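Local atomic coordinates of proline dipeptidase (Streptococcus agalactiae, PDB entry 3OOO), a protein that probably hydrolyses proline-containing dipeptides as a manganese-dependent peptidase of the M24B family, represented here by its N-terminal creatinase/prolidase domain. Residues H10-H13 with L19-F22; C36-R41 with V107-G112. All blocks are in the same frame, centred on the assembly; numbering follows the deposited sequence.

The two contacts illustrate how one alpha/beta domain joins helices to the rest of its fold by quite different chemistry. Interaction 1 lies in the core, where a single leucine of helix 3-14 packs on strand 19-22 of the mixed sheet, without a hydrogen bond between the segments. Interaction 2 lies at the surface, where one lysine of helix 107-116 reaches the loop before strand 44-48 and is held by two backbone carbonyls. They share no element, lie on opposite sides of the chain's centre and have centres about 20 Å apart. The areas they bury are nearly equal, yet one is van der Waals packing and the other rests on two hydrogen bonds.

Interaction 1. Residues H10-H13 with L19-F22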
ATOM      1  N   HIS A  10       3.653  -3.000 -25.640  1.00 13.91           N
ATOM      2  CA  HIS A  10       4.576  -2.284 -26.521  1.00 14.88           C
ATOM      3  C   HIS A  10       5.285  -1.145 -25.795  1.00 14.79           C
ATOM      4  O   HIS A  10       6.464  -0.878 -26.043  1.00 14.89           O
ATOM      5  CB  HIS A  10       3.852  -1.774 -27.770  1.00 15.41           C
ATOM      6  CG  HIS A  10       3.499  -2.857 -28.741  1.00 17.29           C
ATOM      7  ND1 HIS A  10       4.449  -3.540 -29.470  1.00 20.22           N
ATOM      8  CD2 HIS A  10       2.302  -3.380 -29.100  1.00 18.80           C
ATOM      9  CE1 HIS A  10       3.852  -4.437 -30.235  1.00 20.24           C
ATOM     10  NE2 HIS A  10       2.550  -4.360 -30.028  1.00 20.23           N
ATOM     11  N   HIS A  11       4.568  -0.497 -24.881  1.00 14.51           N
ATOM     12  CA  HIS A  11       5.136   0.577 -24.077  1.00 14.67           C
ATOM     13  C   HIS A  11       6.273   0.096 -23.185  1.00 15.15           C
ATOM     14  O   HIS A  11       7.233   0.825 -22.950  1.00 15.05           O
ATOM     15  CB  HIS A  11       4.058   1.241 -23.228  1.00 14.10           C
ATOM     16  CG  HIS A  11       4.597   2.215 -22.230  1.00 13.52           C
ATOM     17  ND1 HIS A  11       5.248   3.374 -22.598  1.00 12.76           N
ATOM     18  CD2 HIS A  11       4.587   2.200 -20.876  1.00 13.17           C
ATOM     19  CE1 HIS A  11       5.614   4.031 -21.513  1.00 12.73           C
ATOM     20  NE2 HIS A  11       5.227   3.340 -20.456  1.00 13.74           N
ATOM     21  N   LEU A  12       6.159  -1.132 -22.680  1.00 15.96           N
ATOM     22  CA  LEU A  12       7.233  -1.714 -21.889  1.00 16.75           C
ATOM     23  C   LEU A  12       8.550  -1.736 -22.670  1.00 17.75           C
ATOM     24  O   LEU A  12       9.613  -1.577 -22.077  1.00 18.19           O
ATOM     25  CB  LEU A  12       6.869  -3.119 -21.398  1.00 16.37           C
ATOM     26  CG  LEU A  12       5.691  -3.270 -20.428  1.00 15.60           C
ATOM     27  CD1 LEU A  12       5.422  -4.740 -20.176  1.00 15.07           C
ATOM     28  CD2 LEU A  12       5.936  -2.547 -19.105  1.00 16.09           C
ATOM     29  N   HIS A  13       8.473  -1.899 -23.993  1.00 18.83           N
ATOM     30  CA  HIS A  13       9.675  -1.845 -24.838  1.00 19.96           C
ATOM     31  C   HIS A  13      10.356  -0.465 -24.801  1.00 20.01           C
ATOM     32  O   HIS A  13      11.588  -0.381 -24.856  1.00 20.84           O
ATOM     33  CB  HIS A  13       9.385  -2.261 -26.294  1.00 20.28           C
ATOM     34  CG  HIS A  13       8.645  -3.560 -26.431  1.00 22.15           C
ATOM     35  ND1 HIS A  13       7.699  -3.774 -27.412  1.00 24.21           N
ATOM     36  CD2 HIS A  13       8.704  -4.707 -25.711  1.00 23.65           C
ATOM     37  CE1 HIS A  13       7.213  -4.997 -27.294  1.00 24.14           C
ATOM     38  NE2 HIS A  13       7.805  -5.584 -26.269  1.00 23.55           N
ATOM     39  N   LEU A  19       8.199  -6.113 -17.322  1.00 11.66           N
ATOM     40  CA  LEU A  19       6.949  -6.553 -16.725  1.00 10.54           C
ATOM     41  C   LEU A  19       6.219  -5.396 -16.057  1.00  9.66           C
ATOM     42  O   LEU A  19       6.846  -4.537 -15.441  1.00  9.57           O
ATOM     43  CB  LEU A  19       7.246  -7.633 -15.676  1.00 10.79           C
ATOM     44  CG  LEU A  19       6.088  -8.216 -14.857  1.00 10.43           C
ATOM     45  CD1 LEU A  19       5.150  -9.041 -15.724  1.00 10.71           C
ATOM     46  CD2 LEU A  19       6.624  -9.060 -13.712  1.00 10.96           C
ATOM     47  N   ALA A  20       4.896  -5.391 -16.191  1.00  8.78           N
ATOM     48  CA  ALA A  20       4.021  -4.538 -15.389  1.00  7.88           C
ATOM     49  C   ALA A  20       3.071  -5.432 -14.609  1.00  7.11           C
ATOM     50  O   ALA A  20       2.547  -6.419 -15.134  1.00  7.11           O
ATOM     51  CB  ALA A  20       3.246  -3.586 -16.266  1.00  8.04           C
ATOM     52  N   VAL A  21       2.864  -5.086 -13.346  1.00  6.68           N
ATOM     53  CA  VAL A  21       1.989  -5.859 -12.475  1.00  6.33           C
ATOM     54  C   VAL A  21       0.857  -4.954 -12.021  1.00  6.49           C
ATOM     55  O   VAL A  21       1.094  -3.960 -11.326  1.00  6.73           O
ATOM     56  CB  VAL A  21       2.750  -6.386 -11.232  1.00  5.99           C
ATOM     57  CG1 VAL A  21       1.823  -7.201 -10.339  1.00  6.20           C
ATOM     58  CG2 VAL A  21       3.959  -7.225 -11.638  1.00  6.38           C
ATOM     59  N   PHE A  22      -0.362  -5.279 -12.436  1.00  6.24           N
ATOM     60  CA  PHE A  22      -1.544  -4.503 -12.047  1.00  6.40           C
ATOM     61  C   PHE A  22      -2.279  -5.181 -10.906  1.00  6.74           C
ATOM     62  O   PHE A  22      -2.397  -6.410 -10.874  1.00  6.95           O
ATOM     63  CB  PHE A  22      -2.463  -4.285 -13.251  1.00  6.70           C
ATOM     64  CG  PHE A  22      -1.817  -3.497 -14.350  1.00  6.90           C
ATOM     65  CD1 PHE A  22      -1.805  -2.107 -14.299  1.00  8.04           C
ATOM     66  CD2 PHE A  22      -1.184  -4.139 -15.409  1.00  7.69           C
ATOM     67  CE1 PHE A  22      -1.193  -1.364 -15.295  1.00  8.15           C
ATOM     68  CE2 PHE A  22      -0.568  -3.404 -16.420  1.00  7.96           C
ATOM     69  CZ  PHE A  22      -0.573  -2.013 -16.364  1.00  9.16           C
TER
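Leu12 meets Ala20 through one methyl each: the CD2 branch of the leucine lies 4.0 Å from CB of the alanine, the closest approach between helix residues 10-13 and strand residues 19-22. The other branch comes down on the strand backbone, with Leu12 CD1 4.1 Å from Ala20 N and 4.2 Å from Leu19 CA. The isobutyl group thus spreads its two methyls over the peptide joining Leu19 to Ala20, one against the alanine methyl and one against the main chain. All these distances are those of ordinary van der Waals packing, and no hydrogen bond crosses between the segments.

The torsions of Leu12 explain this reach. With chi1 at -64°, CG stands opposite the carbonyl carbon and beside the backbone N, and the side chain projects from the helix at the strand. Ala20 points its CB back toward the helix, whereas the CB of Leu19 points away from it, and Leu19 meets Leu12 with main-chain atoms. The backbones are nearest at Leu12 and Leu19, whose CA atoms are 7.1 Å apart. Leu19 N is a buried amide with no hydrogen-bond partner in the model, so the leucine closes over an unsatisfied polar atom.

Strand 19-22 is itself fixed by backbone hydrogen bonds to Leu99 on one neighbouring strand and to Val47 and Leu45 on the other. On the helix, His11 bonds to Thr125 and His13 to the carbonyl of Glu49. This is helix-on-sheet packing inside the creatinase/prolidase N-terminal domain: helix 3-14 lies against one face of the mixed sheet, where Leu12 also touches Leu99 of strand 97-100, while on the opposite face the side chains of Leu19 and Val21 touch those of the flanking strands 44-48 and 97-100.

Interaction 2. Residues C36-R41 with V107-G112; sequences CDPHER and VTKFQG
Lys109 NZ is gripped by two backbone carbonyls of the loop 36-41, donating to Arg41 O at 2.8 Å and to His39 O at 2.9 Å. The approaches differ. At His39 O the ammonium lies nearly in line with the carbonyl bond, with a C=O...N angle of 163°; at Arg41 O the angle is 150° and the donor is tilted out of the carbonyl plane. The aliphatic part follows the same path, CE of Lys109 passing 3.5 Å from His39 O, while Pro38 CG lies 4.2 Å from Lys109 NZ.

The lysine gets there by stretching. Its chain runs extended through chi2 and chi3, then bends at chi4 (-149°), which lies away from a staggered value and swings NZ toward the two oxygens. Glu40 and Arg41 point their CB atoms away from the helix, so the loop meets the lysine chiefly with its main chain.

Those carbonyls are presented by a type II' beta turn from Pro38 to Arg41, closed by the bond from Arg41 N to Pro38 O. An Asx turn overlaps its start: OD1 of Asp37 accepts from His39 N at 3.0 Å, met from above the carboxylate plane, and the same oxygen lies above one face of the His39 imidazole, offset toward its rim. The lysine thereby joins the N-terminal part of helix 107-116 to the loop between helix 25-32 and strand 44-48 of the creatinase/prolidase N-terminal domain.

The guanidinium of Arg41 is directed elsewhere, in a salt bridge with Asp78. Lys109 N donates to Asn106 OD1 near the start of the helix. The same helix also meets the second subunit, where Thr108 OG1 hydrogen-bonds Asp103 of that neighbouring chain and Phe110 packs on its Val107.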
ATOM      1  N   CYS A  36     -12.710  -7.773  -9.690  1.00 12.42           N
ATOM      2  CA  CYS A  36     -12.616  -8.482  -8.420  1.00 12.87           C
ATOM      3  C   CYS A  36     -11.811  -7.624  -7.459  1.00 12.03           C
ATOM      4  O   CYS A  36     -10.715  -7.177  -7.795  1.00 12.37           O
ATOM      5  CB  CYS A  36     -11.925  -9.838  -8.599  1.00 12.99           C
ATOM      6  SG  CYS A  36     -11.662 -10.753  -7.053  1.00 17.57           S
ATOM      7  N   ASP A  37     -12.363  -7.368  -6.278  1.00 11.17           N
ATOM      8  CA  ASP A  37     -11.562  -6.804  -5.200  1.00 10.48           C
ATOM      9  C   ASP A  37     -11.289  -7.904  -4.183  1.00 10.06           C
ATOM     10  O   ASP A  37     -12.178  -8.270  -3.410  1.00  9.90           O
ATOM     11  CB  ASP A  37     -12.240  -5.599  -4.537  1.00 11.11           C
ATOM     12  CG  ASP A  37     -11.317  -4.881  -3.549  1.00 11.19           C
ATOM     13  OD1 ASP A  37     -10.261  -5.441  -3.171  1.00 11.82           O
ATOM     14  OD2 ASP A  37     -11.642  -3.743  -3.143  1.00 14.56           O
ATOM     15  N   PRO A  38     -10.055  -8.434  -4.175  1.00  9.10           N
ATOM     16  CA  PRO A  38      -9.751  -9.571  -3.318  1.00  8.92           C
ATOM     17  C   PRO A  38      -9.450  -9.169  -1.876  1.00  8.60           C
ATOM     18  O   PRO A  38      -9.249 -10.040  -1.030  1.00  8.70           O
ATOM     19  CB  PRO A  38      -8.481 -10.137  -3.959  1.00  9.14           C
ATOM     20  CG  PRO A  38      -7.782  -8.928  -4.439  1.00  8.76           C
ATOM     21  CD  PRO A  38      -8.880  -8.037  -4.983  1.00  9.11           C
ATOM     22  N   HIS A  39      -9.394  -7.861  -1.614  1.00  8.82           N
ATOM     23  CA  HIS A  39      -9.034  -7.341  -0.292  1.00  9.01           C
ATOM     24  C   HIS A  39      -7.689  -7.909   0.195  1.00  9.24           C
ATOM     25  O   HIS A  39      -6.667  -7.620  -0.427  1.00  9.98           O
ATOM     26  CB  HIS A  39     -10.197  -7.517   0.687  1.00  9.07           C
ATOM     27  CG  HIS A  39     -11.357  -6.628   0.377  1.00  9.21           C
ATOM     28  ND1 HIS A  39     -11.586  -5.446   1.049  1.00 11.07           N
ATOM     29  CD2 HIS A  39     -12.320  -6.718  -0.569  1.00  9.00           C
ATOM     30  CE1 HIS A  39     -12.658  -4.860   0.547  1.00 10.66           C
ATOM     31  NE2 HIS A  39     -13.120  -5.607  -0.439  1.00 10.16           N
ATOM     32  N   GLU A  40      -7.680  -8.718   1.257  1.00  9.56           N
ATOM     33  CA  GLU A  40      -6.432  -9.286   1.802  1.00 10.05           C
ATOM     34  C   GLU A  40      -5.837 -10.381   0.921  1.00  9.51           C
ATOM     35  O   GLU A  40      -4.621 -10.613   0.938  1.00  9.77           O
ATOM     36  CB  GLU A  40      -6.635  -9.824   3.227  1.00 11.10           C
ATOM     37  CG  GLU A  40      -5.347 -10.281   3.928  1.00 13.62           C
ATOM     38  CD  GLU A  40      -5.600 -10.905   5.286  1.00 17.50           C
ATOM     39  OE1 GLU A  40      -6.390 -10.333   6.065  1.00 20.00           O
ATOM     40  OE2 GLU A  40      -5.003 -11.965   5.583  1.00 20.78           O
ATOM     41  N   ARG A  41      -6.699 -11.072   0.181  1.00  8.34           N
ATOM     42  CA  ARG A  41      -6.248 -12.111  -0.739  1.00  7.57           C
ATOM     43  C   ARG A  41      -5.595 -11.462  -1.960  1.00  7.13           C
ATOM     44  O   ARG A  41      -5.659 -10.243  -2.144  1.00  6.81           O
ATOM     45  CB  ARG A  41      -7.401 -13.023  -1.157  1.00  7.99           C
ATOM     46  CG  ARG A  41      -7.898 -13.950  -0.051  1.00  7.99           C
ATOM     47  CD  ARG A  41      -8.784 -15.026  -0.654  1.00  8.84           C
ATOM     48  NE  ARG A  41      -9.374 -15.927   0.338  1.00  8.38           N
ATOM     49  CZ  ARG A  41     -10.542 -15.718   0.941  1.00  9.45           C
ATOM     50  NH1 ARG A  41     -11.252 -14.624   0.684  1.00  9.45           N
ATOM     51  NH2 ARG A  41     -10.992 -16.610   1.815  1.00 10.74           N
ATOM     52  N   VAL A 107       1.854  -2.229   1.246  1.00  6.63           N
ATOM     53  CA  VAL A 107       3.228  -2.626   1.535  1.00  6.82           C
ATOM     54  C   VAL A 107       3.358  -4.143   1.684  1.00  6.79           C
ATOM     55  O   VAL A 107       4.336  -4.732   1.230  1.00  6.99           O
ATOM     56  CB  VAL A 107       3.793  -1.881   2.762  1.00  6.54           C
ATOM     57  CG1 VAL A 107       5.236  -2.297   3.035  1.00  7.08           C
ATOM     58  CG2 VAL A 107       3.722  -0.387   2.525  1.00  8.27           C
ATOM     59  N   THR A 108       2.371  -4.774   2.313  1.00  6.83           N
ATOM     60  CA  THR A 108       2.387  -6.224   2.459  1.00  6.85           C
ATOM     61  C   THR A 108       2.507  -6.910   1.103  1.00  6.77           C
ATOM     62  O   THR A 108       3.333  -7.802   0.922  1.00  6.93           O
ATOM     63  CB  THR A 108       1.127  -6.715   3.158  1.00  6.90           C
ATOM     64  OG1 THR A 108       1.090  -6.153   4.474  1.00  7.50           O
ATOM     65  CG2 THR A 108       1.129  -8.238   3.264  1.00  7.43           C
ATOM     66  N   LYS A 109       1.689  -6.471   0.156  1.00  6.93           N
ATOM     67  CA  LYS A 109       1.665  -7.089  -1.165  1.00  7.01           C
ATOM     68  C   LYS A 109       2.912  -6.746  -1.975  1.00  7.21           C
ATOM     69  O   LYS A 109       3.415  -7.573  -2.733  1.00  7.41           O
ATOM     70  CB  LYS A 109       0.382  -6.712  -1.906  1.00  7.23           C
ATOM     71  CG  LYS A 109      -0.861  -7.306  -1.252  1.00  7.88           C
ATOM     72  CD  LYS A 109      -2.127  -6.821  -1.899  1.00 10.66           C
ATOM     73  CE  LYS A 109      -3.317  -7.519  -1.250  1.00 12.99           C
ATOM     74  NZ  LYS A 109      -4.421  -7.697  -2.206  1.00 12.74           N
ATOM     75  N   PHE A 110       3.409  -5.527  -1.799  1.00  7.59           N
ATOM     76  CA  PHE A 110       4.655  -5.090  -2.421  1.00  8.32           C
ATOM     77  C   PHE A 110       5.807  -5.972  -1.955  1.00  8.57           C
ATOM     78  O   PHE A 110       6.597  -6.463  -2.762  1.00  8.73           O
ATOM     79  CB  PHE A 110       4.885  -3.616  -2.069  1.00  8.70           C
ATOM     80  CG  PHE A 110       6.157  -3.026  -2.616  1.00 10.64           C
ATOM     81  CD1 PHE A 110       6.463  -3.097  -3.973  1.00 13.13           C
ATOM     82  CD2 PHE A 110       7.023  -2.347  -1.768  1.00 12.15           C
ATOM     83  CE1 PHE A 110       7.639  -2.524  -4.468  1.00 14.29           C
ATOM     84  CE2 PHE A 110       8.198  -1.769  -2.255  1.00 13.85           C
ATOM     85  CZ  PHE A 110       8.502  -1.858  -3.607  1.00 14.26           C
ATOM     86  N   GLN A 111       5.886  -6.203  -0.650  1.00  8.76           N
ATOM     87  CA  GLN A 111       6.952  -7.036  -0.115  1.00  9.35           C
ATOM     88  C   GLN A 111       6.819  -8.481  -0.587  1.00  9.31           C
ATOM     89  O   GLN A 111       7.825  -9.131  -0.879  1.00  9.85           O
ATOM     90  CB  GLN A 111       7.059  -6.891   1.409  1.00  9.66           C
ATOM     91  CG  GLN A 111       7.487  -5.472   1.785  1.00 12.02           C
ATOM     92  CD  GLN A 111       7.885  -5.296   3.233  1.00 13.52           C
ATOM     93  OE1 GLN A 111       7.515  -6.083   4.100  1.00 16.07           O
ATOM     94  NE2 GLN A 111       8.642  -4.235   3.502  1.00 14.97           N
ATOM     95  N   GLY A 112       5.582  -8.957  -0.725  1.00  8.58           N
ATOM     96  CA  GLY A 112       5.345 -10.268  -1.329  1.00  8.44           C
ATOM     97  C   GLY A 112       5.898 -10.361  -2.741  1.00  8.33           C
ATOM     98  O   GLY A 112       6.599 -11.312  -3.081  1.00  7.63           O
TER